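Local coordinates for protein (S)-ureidoglycine--glyoxylate transaminase (PDB 3ISL) that catalyses the pyridoxal-phosphate-dependent transfer of the amino group of (S)-ureidoglycine to glyoxylate, giving oxalurate and glycine in purine catabolism, at residues V140-G145 and H153-I158. Residues are numbered along the deposited sequence; the frame is centred on the assembly and turned at random.
Sequences VAMVHG and HPLKAI
Met142 is the bump here, and the hollow it fills is made by His153, Leu155 and Ile158. Its chain runs extended beyond CG (chi2 -179°), reaching the loop that leads into helix 156-164. The methyl CE is placed over one face of the His153 imidazole, tighter than a real CH-pi contact allows, so the exact fit is doubtful; SD lies 3.9 Å from Ile158 CD1 and 4.2 Å from Leu155 CD2. Met142 crosses both His153 and Ile158 at about a right angle, and Ile128 of helix 125-135 closes in on the same cluster. Earlier in the strand, Val140 CG2 only brushes Ile158 CG2, at 4.4 Å.

A second fit lies beyond the strand end. Leu155 CD1 lies over one face of the His144 ring, 3.4 Å from His144 CD2, and His153 O comes up to the ring edge in its plane. With CG anti to the backbone N (chi1 -169°), the His144 ring swings across to meet Leu155. A water, also in the ring plane, is 2.8 Å from His144 NE2 and gives a weak bond to His153 O; His144 ND1 is hydrogen-bonded to Thr176 OG1. Both ring nitrogens thus have partners, which should fix the ring's rotation.

The backbones are tied by His153 N to His144 O, 2.9 Å and nearly straight at 174°. Helix 156-164 links parallel neighbours 139-143 and 168-172, a beta-alpha-beta crossover in the aminotransferase sheet. Apolar packing round Met142 and bonded histidine polar atoms thus adjoin Val143 and Gly145, which touch pyridoxal phosphate at and just past the strand end.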
ATOM      1  N   VAL A 140       6.090   1.022 -25.422  1.00 24.88           N
ATOM      2  CA  VAL A 140       7.115   1.968 -25.048  1.00 24.03           C
ATOM      3  C   VAL A 140       6.824   2.570 -23.700  1.00 24.44           C
ATOM      4  O   VAL A 140       5.730   3.071 -23.445  1.00 22.07           O
ATOM      5  CB  VAL A 140       7.542   2.950 -26.195  1.00 25.91           C
ATOM      6  CG1 VAL A 140       6.856   2.722 -27.563  1.00 26.30           C
ATOM      7  CG2 VAL A 140       7.899   4.377 -25.772  1.00 22.34           C
ATOM      8  N   ALA A 141       7.820   2.428 -22.814  1.00 24.93           N
ATOM      9  CA  ALA A 141       7.679   2.793 -21.413  1.00 24.63           C
ATOM     10  C   ALA A 141       8.629   3.920 -21.156  1.00 24.27           C
ATOM     11  O   ALA A 141       9.820   3.808 -21.462  1.00 24.96           O
ATOM     12  CB  ALA A 141       8.007   1.587 -20.470  1.00 23.48           C
ATOM     13  N   MET A 142       8.142   4.975 -20.525  1.00 23.07           N
ATOM     14  CA  MET A 142       8.991   6.127 -20.308  1.00 25.18           C
ATOM     15  C   MET A 142       8.628   6.979 -19.071  1.00 24.07           C
ATOM     16  O   MET A 142       7.467   7.063 -18.708  1.00 23.43           O
ATOM     17  CB  MET A 142       8.869   7.014 -21.541  1.00 25.69           C
ATOM     18  CG  MET A 142      10.103   7.789 -21.851  1.00 29.04           C
ATOM     19  SD  MET A 142       9.726   8.789 -23.319  1.00 34.39           S
ATOM     20  CE  MET A 142      11.054   9.963 -23.111  1.00 28.85           C
ATOM     21  N   VAL A 143       9.631   7.626 -18.466  1.00 24.49           N
ATOM     22  CA  VAL A 143       9.425   8.523 -17.321  1.00 23.69           C
ATOM     23  C   VAL A 143       9.098   9.938 -17.899  1.00 24.03           C
ATOM     24  O   VAL A 143       9.787  10.421 -18.790  1.00 24.87           O
ATOM     25  CB  VAL A 143      10.664   8.606 -16.409  1.00 23.55           C
ATOM     26  CG1 VAL A 143      10.377   9.567 -15.171  1.00 21.86           C
ATOM     27  CG2 VAL A 143      11.108   7.233 -15.929  1.00 25.09           C
ATOM     28  N   HIS A 144       8.024  10.562 -17.427  1.00 23.13           N
ATOM     29  CA  HIS A 144       7.728  11.985 -17.798  1.00 23.60           C
ATOM     30  C   HIS A 144       8.746  12.959 -17.229  1.00 23.65           C
ATOM     31  O   HIS A 144       9.360  13.781 -17.983  1.00 25.36           O
ATOM     32  CB  HIS A 144       6.276  12.384 -17.340  1.00 21.40           C
ATOM     33  CG  HIS A 144       5.792  13.704 -17.887  1.00 23.03           C
ATOM     34  ND1 HIS A 144       4.750  14.397 -17.308  1.00 17.79           N
ATOM     35  CD2 HIS A 144       6.255  14.489 -18.906  1.00 21.36           C
ATOM     36  CE1 HIS A 144       4.560  15.537 -17.964  1.00 21.35           C
ATOM     37  NE2 HIS A 144       5.425  15.597 -18.972  1.00 20.16           N
ATOM     38  N   GLY A 145       8.911  12.917 -15.912  1.00 23.21           N
ATOM     39  CA  GLY A 145       9.841  13.830 -15.227  1.00 24.12           C
ATOM     40  C   GLY A 145      10.788  12.986 -14.348  1.00 26.12           C
ATOM     41  O   GLY A 145      10.323  12.234 -13.466  1.00 22.92           O
ATOM     42  N   HIS A 153      10.676  15.517 -19.849  1.00 23.84           N
ATOM     43  CA  HIS A 153      10.728  15.083 -21.284  1.00 23.96           C
ATOM     44  C   HIS A 153       9.424  15.376 -22.058  1.00 23.03           C
ATOM     45  O   HIS A 153       8.351  15.033 -21.546  1.00 22.82           O
ATOM     46  CB  HIS A 153      10.980  13.576 -21.344  1.00 24.93           C
ATOM     47  CG  HIS A 153      11.681  13.160 -22.584  1.00 27.29           C
ATOM     48  ND1 HIS A 153      12.970  12.669 -22.582  1.00 32.39           N
ATOM     49  CD2 HIS A 153      11.321  13.274 -23.879  1.00 25.75           C
ATOM     50  CE1 HIS A 153      13.358  12.455 -23.822  1.00 27.99           C
ATOM     51  NE2 HIS A 153      12.378  12.823 -24.629  1.00 31.46           N
ATOM     52  N   PRO A 154       9.500  16.020 -23.274  1.00 22.87           N
ATOM     53  CA  PRO A 154       8.340  16.166 -24.148  1.00 23.20           C
ATOM     54  C   PRO A 154       7.765  14.793 -24.515  1.00 23.92           C
ATOM     55  O   PRO A 154       8.530  13.837 -24.879  1.00 24.60           O
ATOM     56  CB  PRO A 154       8.930  16.872 -25.408  1.00 22.76           C
ATOM     57  CG  PRO A 154      10.026  17.686 -24.820  1.00 25.85           C
ATOM     58  CD  PRO A 154      10.655  16.776 -23.816  1.00 21.72           C
ATOM     59  N   LEU A 155       6.451  14.662 -24.387  1.00 24.16           N
ATOM     60  CA  LEU A 155       5.800  13.375 -24.663  1.00 25.19           C
ATOM     61  C   LEU A 155       4.888  13.270 -25.910  1.00 23.95           C
ATOM     62  O   LEU A 155       4.579  12.176 -26.315  1.00 23.50           O
ATOM     63  CB  LEU A 155       5.005  12.892 -23.427  1.00 25.19           C
ATOM     64  CG  LEU A 155       5.790  12.770 -22.115  1.00 25.54           C
ATOM     65  CD1 LEU A 155       4.812  12.339 -21.040  1.00 29.71           C
ATOM     66  CD2 LEU A 155       7.063  11.849 -22.185  1.00 28.53           C
ATOM     67  N   LYS A 156       4.385  14.379 -26.433  1.00 22.72           N
ATOM     68  CA  LYS A 156       3.320  14.333 -27.431  1.00 24.28           C
ATOM     69  C   LYS A 156       3.806  13.642 -28.734  1.00 24.25           C
ATOM     70  O   LYS A 156       3.100  12.792 -29.307  1.00 22.92           O
ATOM     71  CB  LYS A 156       2.797  15.765 -27.769  1.00 24.07           C
ATOM     72  CG  LYS A 156       1.620  15.915 -28.822  1.00 26.59           C
ATOM     73  CD  LYS A 156       1.071  17.422 -28.755  1.00 29.76           C
ATOM     74  CE  LYS A 156      -0.020  17.817 -29.794  1.00 35.28           C
ATOM     75  NZ  LYS A 156      -0.954  16.679 -29.842  1.00 37.54           N
ATOM     76  N   ALA A 157       4.967  14.059 -29.219  1.00 24.69           N
ATOM     77  CA  ALA A 157       5.448  13.525 -30.525  1.00 25.92           C
ATOM     78  C   ALA A 157       5.660  11.987 -30.386  1.00 25.46           C
ATOM     79  O   ALA A 157       5.343  11.184 -31.300  1.00 26.65           O
ATOM     80  CB  ALA A 157       6.727  14.298 -31.000  1.00 25.41           C
ATOM     81  N   ILE A 158       6.084  11.590 -29.202  1.00 24.44           N
ATOM     82  CA  ILE A 158       6.355  10.179 -28.935  1.00 24.36           C
ATOM     83  C   ILE A 158       5.045   9.364 -28.878  1.00 23.76           C
ATOM     84  O   ILE A 158       4.923   8.351 -29.523  1.00 23.12           O
ATOM     85  CB  ILE A 158       7.199  10.020 -27.641  1.00 24.06           C
ATOM     86  CG1 ILE A 158       8.608  10.525 -27.934  1.00 23.61           C
ATOM     87  CG2 ILE A 158       7.227   8.472 -27.182  1.00 21.92           C
ATOM     88  CD1 ILE A 158       9.436  10.822 -26.665  1.00 23.52           C
TER
HETATM   89  O   HOH W   1       5.996  17.553 -20.956  1.00 24.13           O